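Phosphoribosylglycinamide synthetase (Anaerococcus prevotii, PDB 4DIM) probably acts as an ATP-dependent ligase of the ATP-grasp type, related to phosphoribosylglycinamide synthetase. Local coordinates at residues R9-G14 with H32-T37; M55-P60 with L80-V85; S86-C91 with L99-A104; F201-D206 with S307-V312; N257-V262 with K299-M304. One frame throughout, in Å; residues are numbered along the deposited sequence.

Contact 1: residues R9-G14 with H32-T37; sequences RLLILG and HTIAGT
Arg9 and His32 open a run of paired residues in which strands 9-13 and 32-37 lie parallel, their short axes 4.8 Å apart with 26° between their directions. The backbone evidence is a chain of five hydrogen bonds: Leu10 N to His32 O, Ile34 N to Leu10 O, Ile12 N to Ile34 O, Gly36 N to Ile12 O and Gly14 N to Gly36 O. With helix 20-29 between them, the strands form a beta-alpha-beta crossover, consistent with the Rossmann-like N-terminal domain of ATP-grasp enzymes.

Followed outward, the Arg9 side chain starts with CB 4.0 Å from Ile34 CD1. Its chain bends at chi3 (63°), which turns Arg9 NE back to within 4.2 Å of Ile34 CD1. Beyond this, Arg9 CZ has Ile34 CD1 at 4.1 Å, and NH1 meets it at 3.8 Å; the methyl stands over one guanidinium face, offset toward the rim. The tip, Arg9 NH2, is 3.7 Å from His32 NE2; the two side chains run side by side with their planes 22° apart. On the sheet face that carries Arg9 and Ile34, Leu11 CD1 reaches Ile34 CG2 at 3.7 Å and Gly36 CA at 3.6 Å; on the face of Leu10 and Thr33, Ile12 CD1 meets Thr33 CG2.

Outside the pair, Glu51 forms a salt bridge with Arg9 NH1 and a hydrogen bond with His32 NE2, and Leu70 O also accepts from NH1. One carboxylate therefore serves both basic side chains, which probably eases the close approach of arginine and imidazole at the start of the two strands.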
# COMPACT_ATOMS: atom_id res chain seq x y z
N ARG A 9 -14.71 12.77 -17.00
CA ARG A 9 -13.31 12.41 -17.32
C ARG A 9 -12.43 12.24 -16.09
O ARG A 9 -12.24 13.18 -15.33
CB ARG A 9 -12.69 13.47 -18.26
CG ARG A 9 -13.43 13.62 -19.61
CD ARG A 9 -13.08 14.88 -20.38
NE ARG A 9 -11.66 14.95 -20.77
CZ ARG A 9 -11.13 14.40 -21.87
NH1 ARG A 9 -9.83 14.51 -22.11
NH2 ARG A 9 -11.90 13.74 -22.73
N LEU A 10 -11.84 11.05 -15.93
CA LEU A 10 -10.97 10.76 -14.79
C LEU A 10 -9.64 10.38 -15.30
O LEU A 10 -9.56 9.40 -16.02
CB LEU A 10 -11.54 9.60 -13.91
CG LEU A 10 -10.68 9.16 -12.71
CD1 LEU A 10 -10.70 10.16 -11.62
CD2 LEU A 10 -11.10 7.79 -12.21
N LEU A 11 -8.59 11.06 -14.84
CA LEU A 11 -7.21 10.72 -15.19
C LEU A 11 -6.71 9.79 -14.12
O LEU A 11 -6.74 10.15 -12.94
CB LEU A 11 -6.32 11.98 -15.29
CG LEU A 11 -4.79 11.75 -15.24
CD1 LEU A 11 -4.23 11.29 -16.62
CD2 LEU A 11 -4.08 12.99 -14.74
N ILE A 12 -6.30 8.59 -14.50
CA ILE A 12 -5.76 7.65 -13.53
C ILE A 12 -4.27 7.69 -13.69
O ILE A 12 -3.77 7.38 -14.76
CB ILE A 12 -6.33 6.24 -13.66
CG1 ILE A 12 -7.85 6.24 -13.35
CG2 ILE A 12 -5.56 5.30 -12.72
CD1 ILE A 12 -8.64 5.03 -13.95
N LEU A 13 -3.54 8.06 -12.63
CA LEU A 13 -2.08 8.15 -12.68
C LEU A 13 -1.49 6.78 -12.47
O LEU A 13 -1.60 6.24 -11.37
CB LEU A 13 -1.53 9.12 -11.63
CG LEU A 13 -1.76 10.60 -11.88
CD1 LEU A 13 -3.18 11.01 -11.49
CD2 LEU A 13 -0.81 11.42 -11.09
N GLY A 14 -0.95 6.21 -13.53
CA GLY A 14 -0.34 4.90 -13.55
C GLY A 14 -1.23 3.93 -14.28
O GLY A 14 -2.45 4.09 -14.23
N HIS A 32 -15.09 8.30 -18.51
CA HIS A 32 -14.13 8.36 -19.62
C HIS A 32 -12.71 8.38 -19.02
O HIS A 32 -12.29 9.37 -18.44
CB HIS A 32 -14.40 9.61 -20.48
CG HIS A 32 -13.49 9.73 -21.65
ND1 HIS A 32 -13.90 9.35 -22.91
CD2 HIS A 32 -12.21 10.15 -21.71
CE1 HIS A 32 -12.86 9.57 -23.70
NE2 HIS A 32 -11.82 10.04 -23.01
N THR A 33 -11.99 7.27 -19.13
CA THR A 33 -10.70 7.20 -18.47
C THR A 33 -9.57 7.66 -19.40
O THR A 33 -9.61 7.52 -20.62
CB THR A 33 -10.45 5.82 -17.87
OG1 THR A 33 -10.64 4.81 -18.86
CG2 THR A 33 -11.38 5.55 -16.73
N ILE A 34 -8.58 8.28 -18.77
CA ILE A 34 -7.38 8.77 -19.38
C ILE A 34 -6.26 8.12 -18.61
O ILE A 34 -6.14 8.36 -17.41
CB ILE A 34 -7.31 10.32 -19.33
CG1 ILE A 34 -8.49 10.95 -20.08
CG2 ILE A 34 -5.97 10.82 -19.88
CD1 ILE A 34 -9.14 11.94 -19.33
N ALA A 35 -5.49 7.25 -19.27
CA ALA A 35 -4.33 6.60 -18.68
C ALA A 35 -3.13 7.56 -18.66
O ALA A 35 -2.58 7.85 -19.73
CB ALA A 35 -3.98 5.36 -19.47
N GLY A 36 -2.78 8.07 -17.48
CA GLY A 36 -1.60 8.91 -17.28
C GLY A 36 -0.40 7.98 -17.14
O GLY A 36 -0.23 7.37 -16.08
N THR A 37 0.37 7.76 -18.22
CA THR A 37 1.41 6.74 -18.15
C THR A 37 2.63 7.01 -19.05
O THR A 37 2.75 8.05 -19.68
CB THR A 37 0.77 5.38 -18.50
OG1 THR A 37 1.74 4.34 -18.38
CG2 THR A 37 0.14 5.35 -19.92

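Contact 2: residues M55-P60 with L80-V85; sequences MDISNP and LDTGIV
Pro60 and Val85 meet with the proline ring crossing the valine obliquely, Pro60 CG and CB each 4.0 Å from Val85 CG1. The other flat group, the Asp56 carboxylate, bonds within its own segment rather than to 80-85. Ser58 OG donates to Asp56 OD1 at 2.8 Å from the syn side, 26° out of the carboxylate plane, while the Ser58 N bond to this oxygen is weak.

No direct hydrogen bond joins the two segments; they meet by packing. Ile57 carries CG1 between its backbone N and carbonyl carbon (chi1 72°), which places that carbon 3.9 Å from Thr82 CG2; Ile57 CD1 continues to Gly83 N at 3.9 Å. An alanine in place of Ile57 would probably open a gap beside Thr82 CG2 and Gly83, which would lose CG1 and CD1 as packing partners. Two CA-H...O contacts add to the fit: Gly83 CA to Ile57 O and Ser58 CA to Thr82 O, both 3.4 Å. A water donates to Thr82 O at 2.8 Å and, weakly, to Ile57 O, and accepts weakly from Val85 N, a bridge between the segments that is weak on the Ile57 side.

Both segments contain type I turns, Asp56 to Asn59 and Asp81 to Ile84, and each leads into a helix, with Asn59 and Gly83 as N-cap residues. The contact thus joins the loop between strand 51-54 and helix 60-66 to the start of helix 84-94, at the surface.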
# COMPACT_ATOMS: atom_id res chain seq x y z
N MSE A 55 3.04 10.74 -19.78
CA MSE A 55 3.60 11.60 -18.74
C MSE A 55 4.33 10.80 -17.72
O MSE A 55 3.94 9.68 -17.44
CB MSE A 55 2.46 12.39 -18.02
CG MSE A 55 1.34 11.49 -17.42
SE MSE A 55 -0.03 12.44 -16.46
CE MSE A 55 -0.74 13.50 -17.81
N ASP A 56 5.38 11.39 -17.13
CA ASP A 56 6.08 10.81 -15.99
C ASP A 56 5.32 11.33 -14.75
O ASP A 56 5.37 12.53 -14.41
CB ASP A 56 7.58 11.16 -15.98
CG ASP A 56 8.28 10.70 -14.71
OD1 ASP A 56 7.87 9.63 -14.15
OD2 ASP A 56 9.22 11.40 -14.27
N ILE A 57 4.58 10.41 -14.14
CA ILE A 57 3.69 10.68 -13.01
C ILE A 57 4.45 10.97 -11.69
O ILE A 57 3.88 11.51 -10.74
CB ILE A 57 2.66 9.54 -12.83
CG1 ILE A 57 3.30 8.22 -12.27
CG2 ILE A 57 1.85 9.33 -14.15
CD1 ILE A 57 2.25 7.13 -11.92
N SER A 58 5.73 10.62 -11.64
CA SER A 58 6.58 10.90 -10.49
C SER A 58 7.11 12.35 -10.53
O SER A 58 7.80 12.77 -9.59
CB SER A 58 7.75 9.92 -10.48
OG SER A 58 8.62 10.19 -11.56
N ASN A 59 6.82 13.10 -11.60
CA ASN A 59 7.28 14.45 -11.78
C ASN A 59 6.09 15.37 -11.58
O ASN A 59 5.35 15.63 -12.53
CB ASN A 59 7.90 14.55 -13.17
CG ASN A 59 8.68 15.80 -13.45
OD1 ASN A 59 8.74 16.72 -12.63
ND2 ASN A 59 9.31 15.83 -14.63
N PRO A 60 5.85 15.85 -10.34
CA PRO A 60 4.66 16.67 -10.10
C PRO A 60 4.60 17.93 -10.94
O PRO A 60 3.49 18.34 -11.27
CB PRO A 60 4.73 17.01 -8.60
CG PRO A 60 6.07 16.72 -8.19
CD PRO A 60 6.58 15.63 -9.08
N LEU A 80 0.17 2.31 -5.63
CA LEU A 80 1.60 2.69 -5.71
C LEU A 80 1.79 4.19 -5.34
O LEU A 80 0.91 5.01 -5.61
CB LEU A 80 2.11 2.41 -7.14
CG LEU A 80 3.45 1.64 -7.33
CD1 LEU A 80 3.49 0.27 -6.58
CD2 LEU A 80 3.69 1.34 -8.81
N ASP A 81 2.97 4.53 -4.78
CA ASP A 81 3.29 5.92 -4.39
C ASP A 81 3.92 6.73 -5.50
O ASP A 81 4.11 7.92 -5.28
CB ASP A 81 4.26 5.95 -3.19
CG ASP A 81 3.66 5.50 -1.87
OD1 ASP A 81 2.46 5.78 -1.64
OD2 ASP A 81 4.36 4.78 -1.11
N THR A 82 4.30 6.12 -6.64
CA THR A 82 4.98 6.77 -7.77
C THR A 82 4.36 8.14 -8.10
O THR A 82 5.09 9.13 -8.03
CB THR A 82 4.97 5.86 -9.01
OG1 THR A 82 5.33 4.53 -8.62
CG2 THR A 82 5.95 6.35 -10.08
N GLY A 83 3.04 8.20 -8.27
CA GLY A 83 2.33 9.44 -8.60
C GLY A 83 1.41 10.03 -7.55
O GLY A 83 0.44 10.70 -7.90
N ILE A 84 1.76 9.87 -6.27
CA ILE A 84 0.93 10.30 -5.16
C ILE A 84 1.07 11.78 -4.88
O ILE A 84 0.11 12.45 -4.52
CB ILE A 84 1.21 9.44 -3.88
CG1 ILE A 84 0.09 9.61 -2.82
CG2 ILE A 84 2.60 9.76 -3.24
CD1 ILE A 84 -1.30 9.49 -3.33
N VAL A 85 2.26 12.31 -5.06
CA VAL A 85 2.49 13.75 -4.91
C VAL A 85 1.89 14.47 -6.11
O VAL A 85 1.13 15.41 -5.94
CB VAL A 85 3.98 14.05 -4.76
CG1 VAL A 85 4.25 15.55 -4.87
CG2 VAL A 85 4.47 13.50 -3.42
O HOH W 1 4.41 11.79 -7.48

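Contact 3: residues S86-C91 with L99-A104; sequences SLARIC and LNEEAA
Ala88 and Glu101 bring the backbones together, their CA atoms 4.6 Å apart, where helix 84-94 passes the first turn of helix 101-108. The Ala88 methyl sits directly on that turn, with Ala88 CB 3.5 Å from Glu101 CA and 3.9 Å from Ala104 CB; a larger side chain would probably not fit at this separation.

Next to it, Arg89 grips Glu101 side-on in a salt bridge. Arg89 NE donates to Glu101 OE2 at 3.1 Å in a nearly straight bond (165°), and Arg89 NH2 donates to Glu101 OE1 at 2.8 Å, on the syn lone pair of that oxygen; a further NE bond to OE1 is weak. The two flat groups are nevertheless turned 55° apart. A bend at chi3 (-76°) brings Arg89 NE to the carboxylate at the end of the extended Glu101 chain. Arg89 NH1 has a second acidic partner, Asp61 of helix 60-66.

The motif is a helix-loop-helix connection, and the N-cap of the second helix is Asn100: Asn100 OD1 accepts from Ala103 N at 3.0 Å. Asp92, from the first helix, accepts from Glu101 N at the same helix start.

On the Leu99 side, Leu99 CG lies 4.0 Å from Ala88 CB, and Leu99 CD2 touches Leu87 CG at 4.0 Å, the two leucines meeting at a slant.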
# COMPACT_ATOMS: atom_id res chain seq x y z
N SER A 86 2.20 14.00 -7.33
CA SER A 86 1.67 14.58 -8.57
C SER A 86 0.15 14.63 -8.51
O SER A 86 -0.39 15.69 -8.75
CB SER A 86 2.15 13.78 -9.78
OG SER A 86 3.50 13.39 -9.57
N LEU A 87 -0.52 13.57 -8.01
CA LEU A 87 -1.98 13.63 -7.82
C LEU A 87 -2.38 14.80 -6.90
O LEU A 87 -3.31 15.55 -7.21
CB LEU A 87 -2.48 12.35 -7.20
CG LEU A 87 -3.95 12.32 -6.78
CD1 LEU A 87 -4.87 12.67 -7.93
CD2 LEU A 87 -4.29 10.94 -6.29
N ALA A 88 -1.69 14.92 -5.76
CA ALA A 88 -1.94 15.96 -4.79
C ALA A 88 -1.84 17.37 -5.43
O ALA A 88 -2.72 18.21 -5.20
CB ALA A 88 -0.96 15.82 -3.63
N ARG A 89 -0.82 17.59 -6.30
CA ARG A 89 -0.69 18.87 -6.99
C ARG A 89 -1.84 19.06 -7.99
O ARG A 89 -2.44 20.15 -8.02
CB ARG A 89 0.66 19.04 -7.71
CG ARG A 89 0.99 20.55 -7.90
CD ARG A 89 2.40 20.82 -8.37
NE ARG A 89 3.37 20.65 -7.28
CZ ARG A 89 4.69 20.73 -7.42
NH1 ARG A 89 5.24 20.97 -8.60
NH2 ARG A 89 5.48 20.56 -6.36
N ILE A 90 -2.17 18.01 -8.78
CA ILE A 90 -3.32 18.05 -9.73
C ILE A 90 -4.56 18.57 -8.97
O ILE A 90 -5.19 19.52 -9.40
CB ILE A 90 -3.61 16.65 -10.38
CG1 ILE A 90 -2.56 16.28 -11.39
CG2 ILE A 90 -5.00 16.62 -11.06
CD1 ILE A 90 -2.50 14.83 -11.64
N CYS A 91 -4.87 17.96 -7.82
CA CYS A 91 -6.02 18.33 -7.02
C CYS A 91 -5.92 19.73 -6.46
O CYS A 91 -6.92 20.43 -6.47
CB CYS A 91 -6.22 17.32 -5.91
SG CYS A 91 -6.49 15.65 -6.54
N LEU A 99 -6.48 14.26 -1.87
CA LEU A 99 -5.51 14.68 -0.84
C LEU A 99 -4.79 15.97 -1.28
O LEU A 99 -4.73 16.25 -2.48
CB LEU A 99 -4.49 13.59 -0.51
CG LEU A 99 -3.28 13.38 -1.47
CD1 LEU A 99 -2.33 12.35 -0.91
CD2 LEU A 99 -3.71 12.94 -2.85
N ASN A 100 -4.26 16.75 -0.32
CA ASN A 100 -3.56 18.00 -0.63
C ASN A 100 -2.05 17.73 -0.63
O ASN A 100 -1.62 16.73 -0.08
CB ASN A 100 -4.00 19.18 0.32
CG ASN A 100 -3.66 19.03 1.79
OD1 ASN A 100 -2.53 18.77 2.15
ND2 ASN A 100 -4.61 19.29 2.68
N GLU A 101 -1.25 18.57 -1.30
CA GLU A 101 0.18 18.32 -1.43
C GLU A 101 0.96 18.38 -0.11
O GLU A 101 1.89 17.60 0.05
CB GLU A 101 0.82 19.26 -2.45
CG GLU A 101 2.14 18.73 -2.98
CD GLU A 101 2.76 19.58 -4.06
OE1 GLU A 101 3.81 19.15 -4.61
OE2 GLU A 101 2.21 20.66 -4.39
N GLU A 102 0.60 19.27 0.81
CA GLU A 102 1.33 19.33 2.08
C GLU A 102 1.17 18.02 2.89
O GLU A 102 2.12 17.64 3.57
CB GLU A 102 0.95 20.57 2.93
CG GLU A 102 -0.51 20.77 3.26
CD GLU A 102 -0.83 22.02 4.06
OE1 GLU A 102 -2.02 22.39 4.09
OE2 GLU A 102 0.10 22.63 4.63
N ALA A 103 0.05 17.29 2.72
CA ALA A 103 -0.19 16.01 3.42
C ALA A 103 0.60 14.87 2.80
O ALA A 103 1.07 13.97 3.52
CB ALA A 103 -1.67 15.67 3.38
N ALA A 104 0.68 14.88 1.46
CA ALA A 104 1.40 13.90 0.64
C ALA A 104 2.92 13.98 0.90
O ALA A 104 3.59 12.93 0.95
CB ALA A 104 1.08 14.14 -0.82

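Contact 4: residues F201-D206 with S307-V312; sequences FVYKND and SENPLV
Asn309 OD1, beside the Tyr203 ring, accepts from Leu311 N at 3.0 Å, as in an Asx turn. The donor stands well above the carbonyl plane, 67° out of it. Asn309 OD1 also lies 3.4 Å from Tyr203 CE2, and the tyrosine and asparagine side chains cross at about a right angle.

Pro310 supplies the main packing. Pro310 CD sits over one face of the Tyr203 ring, 3.7 Å from the centroid and 17° off the normal, a CH-pi contact. Lys204 CG lies over the centre of the opposite face, so the ring is held between the two. Leu311 CD1 comes in at the ring edge, 3.8 Å from Tyr203 CE2. Phe201 adds its own edge: Phe201 CE2 is 4.0 Å from Pro310 CG.

An alanine in place of Tyr203 would probably leave Pro310 CD without its aromatic face and open a gap beside Leu311 CD1.

Strand 194-203, ending at the type I' turn from Tyr203 to Asp206, thus meets the Asn309-Pro310 turn that leads toward helix 311-314, just after the Schellman motif at Ser307 that ends helix 297-305. The contact is largely apolar, ring face and edge against proline and leucine, so shape complementarity probably does most to join these parts.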
# COMPACT_ATOMS: atom_id res chain seq x y z
N PHE A 201 -10.33 4.74 4.87
CA PHE A 201 -10.89 5.60 3.85
C PHE A 201 -11.40 6.84 4.56
O PHE A 201 -12.13 6.70 5.53
CB PHE A 201 -12.01 4.85 3.12
CG PHE A 201 -12.54 5.52 1.88
CD1 PHE A 201 -12.09 5.14 0.62
CD2 PHE A 201 -13.55 6.46 1.96
CE1 PHE A 201 -12.63 5.71 -0.52
CE2 PHE A 201 -14.05 7.05 0.82
CZ PHE A 201 -13.61 6.66 -0.41
N VAL A 202 -10.96 8.02 4.12
CA VAL A 202 -11.38 9.30 4.70
C VAL A 202 -12.16 10.15 3.63
O VAL A 202 -11.72 10.31 2.51
CB VAL A 202 -10.19 10.05 5.38
CG1 VAL A 202 -9.02 10.28 4.44
CG2 VAL A 202 -10.65 11.36 6.02
N TYR A 203 -13.35 10.65 3.99
CA TYR A 203 -14.20 11.48 3.10
C TYR A 203 -14.84 12.61 3.89
O TYR A 203 -15.59 12.35 4.83
CB TYR A 203 -15.29 10.60 2.49
CG TYR A 203 -16.34 11.37 1.71
CD1 TYR A 203 -16.01 12.05 0.55
CD2 TYR A 203 -17.68 11.30 2.07
CE1 TYR A 203 -16.99 12.69 -0.21
CE2 TYR A 203 -18.67 11.92 1.31
CZ TYR A 203 -18.31 12.64 0.19
OH TYR A 203 -19.26 13.23 -0.60
N LYS A 204 -14.56 13.85 3.50
CA LYS A 204 -15.07 15.05 4.19
C LYS A 204 -14.71 14.99 5.68
O LYS A 204 -15.53 15.29 6.55
CB LYS A 204 -16.58 15.23 3.97
CG LYS A 204 -16.97 15.45 2.52
CD LYS A 204 -18.49 15.44 2.38
CE LYS A 204 -18.97 16.01 1.07
NZ LYS A 204 -19.16 17.48 1.15
N ASN A 205 -13.49 14.52 5.95
CA ASN A 205 -12.84 14.42 7.25
C ASN A 205 -13.46 13.35 8.20
O ASN A 205 -13.04 13.27 9.35
CB ASN A 205 -12.74 15.81 7.91
CG ASN A 205 -11.75 16.72 7.17
OD1 ASN A 205 -10.64 16.30 6.80
ND2 ASN A 205 -12.12 17.96 6.90
N ASP A 206 -14.31 12.45 7.67
CA ASP A 206 -14.88 11.36 8.44
C ASP A 206 -14.21 10.05 7.94
O ASP A 206 -14.24 9.71 6.75
CB ASP A 206 -16.43 11.33 8.32
CG ASP A 206 -17.15 12.51 9.01
OD1 ASP A 206 -16.86 12.78 10.22
OD2 ASP A 206 -18.05 13.13 8.37
N SER A 307 -15.63 14.13 -7.82
CA SER A 307 -16.48 15.02 -7.03
C SER A 307 -17.91 14.46 -6.91
O SER A 307 -18.88 15.22 -6.95
CB SER A 307 -16.46 16.44 -7.60
OG SER A 307 -16.58 17.42 -6.58
N GLU A 308 -18.04 13.12 -6.73
CA GLU A 308 -19.31 12.45 -6.44
C GLU A 308 -19.21 11.78 -5.05
O GLU A 308 -18.15 11.80 -4.41
CB GLU A 308 -19.71 11.43 -7.54
CG GLU A 308 -20.05 12.06 -8.88
CD GLU A 308 -21.17 13.08 -8.90
OE1 GLU A 308 -21.11 14.00 -9.75
OE2 GLU A 308 -22.11 12.98 -8.07
N ASN A 309 -20.36 11.26 -4.56
CA ASN A 309 -20.48 10.69 -3.23
C ASN A 309 -20.14 9.18 -3.17
O ASN A 309 -20.92 8.34 -3.62
CB ASN A 309 -21.91 10.90 -2.70
CG ASN A 309 -22.07 10.68 -1.21
OD1 ASN A 309 -21.11 10.41 -0.48
ND2 ASN A 309 -23.30 10.82 -0.73
N PRO A 310 -19.05 8.82 -2.47
CA PRO A 310 -18.76 7.41 -2.27
C PRO A 310 -19.72 6.71 -1.29
O PRO A 310 -19.83 5.49 -1.32
CB PRO A 310 -17.32 7.43 -1.70
CG PRO A 310 -17.16 8.71 -1.08
CD PRO A 310 -18.04 9.68 -1.81
N LEU A 311 -20.46 7.46 -0.46
CA LEU A 311 -21.36 6.86 0.54
C LEU A 311 -22.52 6.06 -0.05
O LEU A 311 -23.04 5.20 0.65
CB LEU A 311 -21.89 7.93 1.47
CG LEU A 311 -20.79 8.61 2.30
CD1 LEU A 311 -21.32 9.81 3.05
CD2 LEU A 311 -20.11 7.62 3.24
N VAL A 312 -22.84 6.28 -1.33
CA VAL A 312 -23.82 5.54 -2.13
C VAL A 312 -23.46 4.05 -2.20
O VAL A 312 -24.35 3.20 -2.24
CB VAL A 312 -23.86 6.18 -3.56
CG1 VAL A 312 -24.44 5.24 -4.62
CG2 VAL A 312 -24.62 7.50 -3.51

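Contact 5: residues N257-V262 with K299-M304; sequences NCAVNV and KMIASM
Van der Waals packing on the backbone comes first: the selenomethionine Met304 lays its tip against the chain at Asn257 and Cys258. Met304 SE is 3.6 Å from Asn257 CA, and Met304 CE is 3.5 Å from both Asn257 C and Cys258 N. A bend at chi3 (53°) turns CE onto the peptide group between the two residues.

Apolar side-chain contact is lighter. Ala259 CB points at the helix and meets Ile301 CD1 and CG1, each at 4.2 Å.

Polar bonds do not cross between the segments and are met within or beyond them. Ser303 OG donates to Lys299 O at 2.9 Å, a carbonyl that also takes Ser303 N. Asn257 OD1 accepts from Lys204 N. Asn257 and Cys258 both face Val202 in a G1 beta bulge, the backbone irregularity on which the selenomethionine tip rests.

In the fold, helix 297-305 packs on the start of strand 258-267, the short axes 9.0 Å apart with 135° between their directions. That strand lies between 194-203 and 270-277 in the large antiparallel sheet; Met304 also touches Phe201 and Tyr203 of the former, while Met300 touches Phe313 and Trp314 of helix 311-314.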
# COMPACT_ATOMS: atom_id res chain seq x y z
N ASN A 257 -10.26 12.85 1.68
CA ASN A 257 -10.83 12.50 0.38
C ASN A 257 -9.89 11.56 -0.38
O ASN A 257 -9.59 11.73 -1.58
CB ASN A 257 -11.11 13.75 -0.42
CG ASN A 257 -12.09 14.73 0.24
OD1 ASN A 257 -12.97 14.34 1.00
ND2 ASN A 257 -12.00 16.01 -0.10
N CYS A 258 -9.44 10.56 0.35
CA CYS A 258 -8.53 9.56 -0.14
C CYS A 258 -8.70 8.28 0.60
O CYS A 258 -9.15 8.27 1.74
CB CYS A 258 -7.08 10.05 -0.02
SG CYS A 258 -6.51 10.33 1.68
N ALA A 259 -8.30 7.18 -0.08
CA ALA A 259 -8.19 5.85 0.52
C ALA A 259 -6.83 5.86 1.18
O ALA A 259 -5.97 6.61 0.73
CB ALA A 259 -8.31 4.78 -0.55
N VAL A 260 -6.65 5.15 2.25
CA VAL A 260 -5.39 5.16 3.01
C VAL A 260 -4.86 3.74 3.23
O VAL A 260 -5.62 2.79 3.45
CB VAL A 260 -5.61 5.87 4.38
CG1 VAL A 260 -4.37 5.83 5.28
CG2 VAL A 260 -6.12 7.31 4.17
N ASN A 261 -3.56 3.64 3.19
CA ASN A 261 -2.79 2.42 3.34
C ASN A 261 -1.78 2.64 4.43
O ASN A 261 -1.08 3.63 4.38
CB ASN A 261 -2.08 2.08 2.03
CG ASN A 261 -1.25 0.83 2.12
OD1 ASN A 261 -1.77 -0.27 2.26
ND2 ASN A 261 0.04 0.97 2.24
N VAL A 262 -1.77 1.77 5.44
CA VAL A 262 -0.95 1.84 6.64
C VAL A 262 -0.17 0.53 6.94
O VAL A 262 -0.68 -0.59 6.73
CB VAL A 262 -1.82 2.19 7.87
CG1 VAL A 262 -0.96 2.78 8.98
CG2 VAL A 262 -2.95 3.16 7.50
N LYS A 299 -15.09 1.68 -6.83
CA LYS A 299 -16.15 2.61 -7.23
C LYS A 299 -16.23 3.75 -6.28
O LYS A 299 -16.50 4.85 -6.72
CB LYS A 299 -17.51 1.91 -7.33
CG LYS A 299 -17.62 1.08 -8.59
CD LYS A 299 -18.99 0.56 -8.83
CE LYS A 299 -19.01 -0.25 -10.10
NZ LYS A 299 -20.32 -0.89 -10.33
N MSE A 300 -15.94 3.51 -4.99
CA MSE A 300 -15.90 4.56 -3.96
C MSE A 300 -14.73 5.47 -4.23
O MSE A 300 -14.86 6.69 -4.14
CB MSE A 300 -15.78 3.95 -2.54
CG MSE A 300 -17.06 3.33 -2.03
SE MSE A 300 -16.86 2.24 -0.49
CE MSE A 300 -16.27 3.66 0.69
N ILE A 301 -13.59 4.87 -4.66
CA ILE A 301 -12.39 5.64 -5.00
C ILE A 301 -12.64 6.51 -6.24
O ILE A 301 -12.36 7.71 -6.21
CB ILE A 301 -11.20 4.69 -5.20
CG1 ILE A 301 -10.80 4.06 -3.85
CG2 ILE A 301 -10.02 5.41 -5.84
CD1 ILE A 301 -9.85 2.91 -3.97
N ALA A 302 -13.14 5.91 -7.31
CA ALA A 302 -13.38 6.60 -8.59
C ALA A 302 -14.45 7.66 -8.49
O ALA A 302 -14.28 8.74 -9.05
CB ALA A 302 -13.80 5.59 -9.66
N SER A 303 -15.57 7.36 -7.83
CA SER A 303 -16.66 8.33 -7.66
C SER A 303 -16.20 9.52 -6.81
O SER A 303 -16.54 10.64 -7.12
CB SER A 303 -17.89 7.68 -7.04
OG SER A 303 -17.69 7.33 -5.68
N MSE A 304 -15.44 9.28 -5.73
CA MSE A 304 -14.95 10.35 -4.88
C MSE A 304 -14.10 11.30 -5.69
O MSE A 304 -14.33 12.52 -5.65
CB MSE A 304 -14.13 9.78 -3.71
CG MSE A 304 -13.79 10.84 -2.62
SE MSE A 304 -13.17 10.05 -0.97
CE MSE A 304 -11.76 8.93 -1.66

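How the contacts relate
Contacts 1, 2 and 3 follow one another along the chain, and contact 5 is nested inside the loop closed by contact 4. The first three are connected: centres of 1 and 2 are about 13 Å apart and those of 2 and 3 about 10 Å, the latter two sharing helix 84-94, on which Leu13 of contact 1 packs against Ser86 and Ile90. Contacts 4 and 5, with centres about 8 Å apart, share the large antiparallel sheet, where strands 194-203 and 258-267 are neighbours. Contacts 1 and 4 have centres about 20 Å apart, nearest atoms about 7 Å. Two separate sheets thus lie close together, the nearest atoms of contact 5 about 4 Å from contacts 1 and 3.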